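Local coordinates for protein putative enzyme related to aldose 1-epimerase (PDB 2HTA) that probably interconverts the alpha and beta anomers of glucose 6-phosphate, acting as a hexose-6-phosphate mutarotase of the galactose mutarotase-like superfamily, at residues A[84-88]-A[113-117]. Residues are numbered along the deposited sequence.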
ATOM      1  N   THR A  84     -14.449  -6.199  10.116  1.00 24.53           N
ATOM      2  CA  THR A  84     -13.758  -7.471  10.145  1.00 26.06           C
ATOM      3  C   THR A  84     -13.778  -8.220   8.822  1.00 26.45           C
ATOM      4  O   THR A  84     -14.851  -8.532   8.258  1.00 25.03           O
ATOM      5  CB  THR A  84     -14.238  -8.318  11.348  1.00 26.01           C
ATOM      6  OG1 THR A  84     -14.067  -7.522  12.515  1.00 27.99           O
ATOM      7  CG2 THR A  84     -13.399  -9.564  11.508  1.00 27.11           C
ATOM      8  N   GLY A  85     -12.562  -8.447   8.283  1.00 25.78           N
ATOM      9  CA  GLY A  85     -12.429  -9.226   7.044  1.00 24.29           C
ATOM     10  C   GLY A  85     -12.603  -8.466   5.752  1.00 23.74           C
ATOM     11  O   GLY A  85     -12.388  -9.019   4.677  1.00 25.13           O
ATOM     12  N   VAL A  86     -12.963  -7.188   5.822  1.00 23.20           N
ATOM     13  CA  VAL A  86     -13.240  -6.398   4.643  1.00 22.29           C
ATOM     14  C   VAL A  86     -11.985  -5.577   4.269  1.00 22.97           C
ATOM     15  O   VAL A  86     -11.450  -4.881   5.129  1.00 22.37           O
ATOM     16  CB  VAL A  86     -14.462  -5.469   4.937  1.00 23.27           C
ATOM     17  CG1 VAL A  86     -14.699  -4.492   3.784  1.00 26.35           C
ATOM     18  CG2 VAL A  86     -15.739  -6.379   5.126  1.00 23.34           C
ATOM     19  N   ALA A  87     -11.568  -5.637   3.019  1.00 23.25           N
ATOM     20  CA  ALA A  87     -10.357  -4.912   2.596  1.00 23.40           C
ATOM     21  C   ALA A  87     -10.522  -3.437   2.754  1.00 23.24           C
ATOM     22  O   ALA A  87     -11.548  -2.852   2.382  1.00 24.49           O
ATOM     23  CB  ALA A  87      -9.981  -5.272   1.151  1.00 23.13           C
ATOM     24  N   LEU A  88      -9.504  -2.802   3.320  1.00 23.34           N
ATOM     25  CA  LEU A  88      -9.501  -1.354   3.516  1.00 22.03           C
ATOM     26  C   LEU A  88      -9.120  -0.626   2.231  1.00 21.62           C
ATOM     27  O   LEU A  88      -8.185  -1.075   1.520  1.00 21.65           O
ATOM     28  CB  LEU A  88      -8.528  -1.016   4.628  1.00 21.71           C
ATOM     29  CG  LEU A  88      -8.977  -1.386   6.043  1.00 23.53           C
ATOM     30  CD1 LEU A  88      -7.776  -1.869   6.854  1.00 24.40           C
ATOM     31  CD2 LEU A  88      -9.741  -0.217   6.745  1.00 24.19           C
ATOM     32  N   ALA A 113      -4.080 -11.866   2.671  1.00 17.65           N
ATOM     33  CA  ALA A 113      -3.358 -11.280   3.840  1.00 18.57           C
ATOM     34  C   ALA A 113      -3.929  -9.939   4.313  1.00 18.26           C
ATOM     35  O   ALA A 113      -3.902  -9.637   5.504  1.00 19.79           O
ATOM     36  CB  ALA A 113      -1.888 -11.159   3.492  1.00 17.97           C
ATOM     37  N   ARG A 114      -4.519  -9.168   3.397  1.00 17.87           N
ATOM     38  CA  ARG A 114      -5.057  -7.822   3.727  1.00 17.59           C
ATOM     39  C   ARG A 114      -6.358  -7.918   4.501  1.00 19.60           C
ATOM     40  O   ARG A 114      -6.909  -6.907   4.990  1.00 18.85           O
ATOM     41  CB  ARG A 114      -5.207  -6.993   2.458  1.00 18.75           C
ATOM     42  CG  ARG A 114      -6.211  -7.575   1.411  1.00 19.98           C
ATOM     43  CD  ARG A 114      -6.166  -6.685   0.215  1.00 23.89           C
ATOM     44  NE  ARG A 114      -7.118  -7.071  -0.815  1.00 19.38           N
ATOM     45  CZ  ARG A 114      -7.730  -6.227  -1.620  1.00 23.45           C
ATOM     46  NH1 ARG A 114      -7.538  -4.910  -1.503  1.00 21.50           N
ATOM     47  NH2 ARG A 114      -8.589  -6.702  -2.549  1.00 18.46           N
ATOM     48  N   ASN A 115      -6.908  -9.141   4.558  1.00 19.29           N
ATOM     49  CA  ASN A 115      -8.208  -9.373   5.217  1.00 19.30           C
ATOM     50  C   ASN A 115      -8.100  -9.952   6.622  1.00 19.65           C
ATOM     51  O   ASN A 115      -9.106  -9.966   7.376  1.00 21.66           O
ATOM     52  CB  ASN A 115      -9.067 -10.356   4.382  1.00 18.69           C
ATOM     53  CG  ASN A 115      -9.256  -9.909   2.940  1.00 20.53           C
ATOM     54  OD1 ASN A 115      -8.460 -10.259   2.043  1.00 20.57           O
ATOM     55  ND2 ASN A 115     -10.270  -9.095   2.707  1.00 20.04           N
ATOM     56  N   LEU A 116      -6.917 -10.362   7.030  1.00 18.83           N
ATOM     57  CA  LEU A 116      -6.737 -11.086   8.304  1.00 19.39           C
ATOM     58  C   LEU A 116      -5.991 -10.246   9.343  1.00 20.20           C
ATOM     59  O   LEU A 116      -5.205  -9.376   8.965  1.00 18.95           O
ATOM     60  CB  LEU A 116      -5.942 -12.375   8.045  1.00 18.49           C
ATOM     61  CG  LEU A 116      -6.592 -13.357   7.068  1.00 20.59           C
ATOM     62  CD1 LEU A 116      -5.553 -14.470   6.779  1.00 17.91           C
ATOM     63  CD2 LEU A 116      -7.879 -13.935   7.725  1.00 23.80           C
ATOM     64  N   PRO A 117      -6.234 -10.516  10.651  1.00 21.35           N
ATOM     65  CA  PRO A 117      -5.551  -9.795  11.688  1.00 21.11           C
ATOM     66  C   PRO A 117      -4.121 -10.256  11.815  1.00 21.69           C
ATOM     67  O   PRO A 117      -3.867 -11.466  11.944  1.00 22.11           O
ATOM     68  CB  PRO A 117      -6.358 -10.148  12.952  1.00 21.89           C
ATOM     69  CG  PRO A 117      -7.068 -11.502  12.620  1.00 21.79           C
ATOM     70  CD  PRO A 117      -7.236 -11.480  11.173  1.00 21.54           C
TER
HETATM   71  O   HOH W   1      -6.974  -4.350   4.092  1.00 23.92           O
HETATM   72  O   HOH W   2      -7.053  -3.691   1.269  1.00 26.50           O
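Two irregular loops can be joined with little apolar packing when one amide side chain reads the backbone of its neighbour, and the meeting of 84-88 with 113-117 illustrates this. Asn-115 gives up the most surface. Its ND2 donates a nearly straight hydrogen bond of 2.9 Å to Gly-85 O, while the main-chain Asn-115 O lies 3.4 Å from Gly-85 CA in a CA-H...O contact. Gly-85, lacking a side chain, takes part through its backbone O and CA, and the CA atoms of Gly-85 and Asn-115 come within 4.6 Å. Next to this polar seam Ala-87 points its methyl group toward the other loop, where Ala-87 CB covers one face of the Arg-114 guanidinium, 3.6 Å from Arg-114 NH1. Two waters bridge the loops beside this contact: one links Leu-88 N to Arg-114 O, and a second receives a hydrogen bond from Arg-114 NH1 and donates one to Leu-88 O. The guanidinium also bonds directly, through NH2, to Ser-109 O. The Arg-114 side chain lies about 6 Å from the side chains of Arg-89 and of the probable catalytic His-179. With Arg-114 and Arg-89 inferred by similarity to bind substrate, the arrangement is consistent with loops bordering the sugar-phosphate site on the beta-sandwich of a galactose mutarotase-like fold.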